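Local coordinates for high-potential iron-sulfur protein isozyme 2 (Ectothiorhodospira shaposhnikovii, PDB 1HPI) that carries electrons in the anaerobic electron transport of photosynthetic bacteria by means of a high-potential [4Fe-4S] cluster, at residues 39-44 with 50-55. Numbering follows the deposited sequence.
With SF4 (iron/sulfur cluster), chain B.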
ATOM      1  N   LEU A  39       8.479  -0.727  -2.418  1.00  9.27           N
ATOM      2  CA  LEU A  39       8.225   0.718  -2.356  1.00  6.93           C
ATOM      3  C   LEU A  39       7.896   1.283  -0.973  1.00  8.45           C
ATOM      4  O   LEU A  39       7.767   2.496  -0.793  1.00  8.54           O
ATOM      5  CB  LEU A  39       7.247   1.201  -3.449  1.00  8.71           C
ATOM      6  CG  LEU A  39       7.550   0.612  -4.832  1.00 14.39           C
ATOM      7  CD1 LEU A  39       6.570   1.145  -5.868  1.00 28.16           C
ATOM      8  CD2 LEU A  39       8.975   0.923  -5.262  1.00 16.63           C
ATOM      9  N   TYR A  40       7.754   0.371  -0.007  1.00  7.77           N
ATOM     10  CA  TYR A  40       7.455   0.694   1.387  1.00 10.44           C
ATOM     11  C   TYR A  40       8.832   0.868   1.986  1.00 13.43           C
ATOM     12  O   TYR A  40       9.539  -0.085   2.317  1.00 14.66           O
ATOM     13  CB  TYR A  40       6.666  -0.443   2.058  1.00  7.20           C
ATOM     14  CG  TYR A  40       6.006  -0.138   3.384  1.00  5.82           C
ATOM     15  CD1 TYR A  40       4.886   0.689   3.506  1.00 10.52           C
ATOM     16  CD2 TYR A  40       6.515  -0.730   4.541  1.00 16.12           C
ATOM     17  CE1 TYR A  40       4.288   0.928   4.746  1.00 13.85           C
ATOM     18  CE2 TYR A  40       5.929  -0.503   5.788  1.00  9.25           C
ATOM     19  CZ  TYR A  40       4.812   0.327   5.894  1.00 15.85           C
ATOM     20  OH  TYR A  40       4.217   0.563   7.111  1.00 11.52           O
ATOM     21  N   THR A  41       9.194   2.138   2.061  1.00 12.15           N
ATOM     22  CA  THR A  41      10.490   2.546   2.533  1.00 24.11           C
ATOM     23  C   THR A  41      11.009   2.162   3.888  1.00 24.40           C
ATOM     24  O   THR A  41      12.192   1.903   4.033  1.00 21.22           O
ATOM     25  CB  THR A  41      10.991   3.879   1.981  1.00 16.85           C
ATOM     26  OG1 THR A  41      10.197   4.890   2.545  1.00 19.12           O
ATOM     27  CG2 THR A  41      10.849   3.889   0.464  1.00 18.72           C
ATOM     28  N   ASP A  42      10.152   2.132   4.875  1.00 11.90           N
ATOM     29  CA  ASP A  42      10.628   1.762   6.183  1.00  9.51           C
ATOM     30  C   ASP A  42      10.103   0.385   6.477  1.00 17.14           C
ATOM     31  O   ASP A  42       8.957   0.251   6.891  1.00 12.49           O
ATOM     32  CB  ASP A  42      10.060   2.749   7.195  1.00 12.82           C
ATOM     33  CG  ASP A  42      10.677   2.570   8.547  1.00 19.42           C
ATOM     34  OD1 ASP A  42      11.399   1.487   8.667  1.00 20.94           O
ATOM     35  OD2 ASP A  42      10.506   3.366   9.443  1.00 28.54           O
ATOM     36  N   ALA A  43      10.958  -0.610   6.263  1.00 11.78           N
ATOM     37  CA  ALA A  43      10.565  -1.980   6.479  1.00 12.57           C
ATOM     38  C   ALA A  43      10.162  -2.278   7.896  1.00 18.75           C
ATOM     39  O   ALA A  43       9.540  -3.294   8.188  1.00 18.73           O
ATOM     40  CB  ALA A  43      11.610  -2.961   5.976  1.00 14.19           C
ATOM     41  N   SER A  44      10.533  -1.379   8.777  1.00 16.14           N
ATOM     42  CA  SER A  44      10.203  -1.633  10.145  1.00 22.51           C
ATOM     43  C   SER A  44       8.949  -0.906  10.592  1.00 25.31           C
ATOM     44  O   SER A  44       8.546  -1.037  11.740  1.00 20.85           O
ATOM     45  CB  SER A  44      11.397  -1.421  11.051  1.00 15.41           C
ATOM     46  OG  SER A  44      11.607  -0.032  11.187  1.00 21.39           O
ATOM     47  N   PRO A  50       5.746   5.351   4.991  1.00  9.79           N
ATOM     48  CA  PRO A  50       5.855   5.976   3.692  1.00  8.77           C
ATOM     49  C   PRO A  50       5.959   4.966   2.554  1.00  5.42           C
ATOM     50  O   PRO A  50       6.388   3.818   2.710  1.00  9.41           O
ATOM     51  CB  PRO A  50       7.132   6.826   3.758  1.00 10.71           C
ATOM     52  CG  PRO A  50       7.875   6.432   5.027  1.00 21.45           C
ATOM     53  CD  PRO A  50       6.883   5.676   5.891  1.00 11.36           C
ATOM     54  N   CYS A  51       5.558   5.445   1.392  1.00  6.93           N
ATOM     55  CA  CYS A  51       5.572   4.682   0.150  1.00 11.32           C
ATOM     56  C   CYS A  51       6.072   5.576  -0.997  1.00 10.42           C
ATOM     57  O   CYS A  51       5.537   6.661  -1.210  1.00  5.79           O
ATOM     58  CB  CYS A  51       4.165   4.130  -0.164  1.00  8.26           C
ATOM     59  SG  CYS A  51       4.086   3.466  -1.844  1.00  8.59           S
ATOM     60  N   SER A  52       7.088   5.150  -1.747  1.00  8.10           N
ATOM     61  CA  SER A  52       7.650   5.938  -2.847  1.00 11.83           C
ATOM     62  C   SER A  52       6.658   6.391  -3.893  1.00 13.88           C
ATOM     63  O   SER A  52       6.803   7.449  -4.495  1.00 13.27           O
ATOM     64  CB  SER A  52       8.713   5.133  -3.558  1.00 12.56           C
ATOM     65  OG  SER A  52       9.642   4.784  -2.559  1.00 51.99           O
ATOM     66  N   VAL A  53       5.646   5.576  -4.119  1.00  8.44           N
ATOM     67  CA  VAL A  53       4.672   5.942  -5.112  1.00  6.06           C
ATOM     68  C   VAL A  53       3.591   6.895  -4.623  1.00  6.27           C
ATOM     69  O   VAL A  53       2.798   7.368  -5.432  1.00  7.77           O
ATOM     70  CB  VAL A  53       4.241   4.741  -5.967  1.00 15.83           C
ATOM     71  CG1 VAL A  53       3.195   3.878  -5.278  1.00 13.87           C
ATOM     72  CG2 VAL A  53       3.751   5.170  -7.344  1.00 28.49           C
ATOM     73  N   PHE A  54       3.567   7.206  -3.316  1.00  6.22           N
ATOM     74  CA  PHE A  54       2.585   8.118  -2.738  1.00  3.52           C
ATOM     75  C   PHE A  54       3.296   9.164  -1.904  1.00  9.75           C
ATOM     76  O   PHE A  54       3.243   9.162  -0.679  1.00  7.57           O
ATOM     77  CB  PHE A  54       1.652   7.327  -1.799  1.00  7.97           C
ATOM     78  CG  PHE A  54       0.613   6.519  -2.536  1.00  6.60           C
ATOM     79  CD1 PHE A  54      -0.435   7.198  -3.158  1.00  9.87           C
ATOM     80  CD2 PHE A  54       0.649   5.127  -2.622  1.00  8.60           C
ATOM     81  CE1 PHE A  54      -1.437   6.519  -3.851  1.00 10.64           C
ATOM     82  CE2 PHE A  54      -0.348   4.430  -3.308  1.00  4.79           C
ATOM     83  CZ  PHE A  54      -1.388   5.126  -3.926  1.00  7.78           C
ATOM     84  N   PRO A  55       3.996  10.071  -2.559  1.00 11.03           N
ATOM     85  CA  PRO A  55       4.722  11.109  -1.854  1.00 11.93           C
ATOM     86  C   PRO A  55       3.847  11.913  -0.902  1.00  6.83           C
ATOM     87  O   PRO A  55       2.726  12.294  -1.236  1.00 13.36           O
ATOM     88  CB  PRO A  55       5.288  12.037  -2.932  1.00 11.21           C
ATOM     89  CG  PRO A  55       5.064  11.346  -4.264  1.00 11.67           C
ATOM     90  CD  PRO A  55       4.071  10.217  -4.029  1.00 11.57           C
TER
HETATM   91 FE1  SF4 B  80       1.730  -0.492  -0.528  1.00  8.54          FE
HETATM   92 FE2  SF4 B  80       3.716  -1.107  -2.310  1.00 10.35          FE
HETATM   93 FE3  SF4 B  80       3.077   1.498  -1.757  1.00  9.58          FE
HETATM   94 FE4  SF4 B  80       1.313  -0.064  -3.130  1.00  8.32          FE
HETATM   95  S1  SF4 B  80       3.391   0.511  -3.781  1.00  8.26           S
HETATM   96  S2  SF4 B  80       0.823   1.329  -1.432  1.00  8.80           S
HETATM   97  S3  SF4 B  80       1.682  -2.044  -2.197  1.00  7.13           S
HETATM   98  S4  SF4 B  80       3.881  -0.033  -0.302  1.00  8.22           S
HETATM   99  O   HOH W   1       7.472   2.559   4.944  1.00  8.39           O
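Ser52 N donates to Leu39 O (2.9 Å, 162° at the hydrogen), while a weak bond from Thr41 N to Pro50 O ties the two loops together again on the other side of Tyr40. The [4Fe-4S] cluster lies against both loops. Cys51 SG, turned anti to its own backbone N (chi1 169°), binds the iron atom FE3 at 2.2 Å, and Val53 N gives the same sulfur a weak hydrogen bond inside the turn that runs from Cys51 to Phe54. Both loops give sulfide S1 an apolar neighbour, Leu39 CD1 at 3.9 Å and Val53 CG1 at 3.7 Å. Tyr40 sets its CB against sulfide S4 and its ring obliquely against Pro50 O; its hydroxyl is hydrogen-bonded to Ala45 O, just beyond the first loop. Over the centre of one face of the Tyr40 ring rests a water, which accepts from Asp42 N and donates to Pro50 O. The Thr41 and Pro50 side chains cross at about a right angle, Thr41 OG1 3.7 Å from Pro50 CG. As in other HiPIPs, an apolar wall and a weak N-H...S bond to Cys51 probably help to tune the cluster's potential.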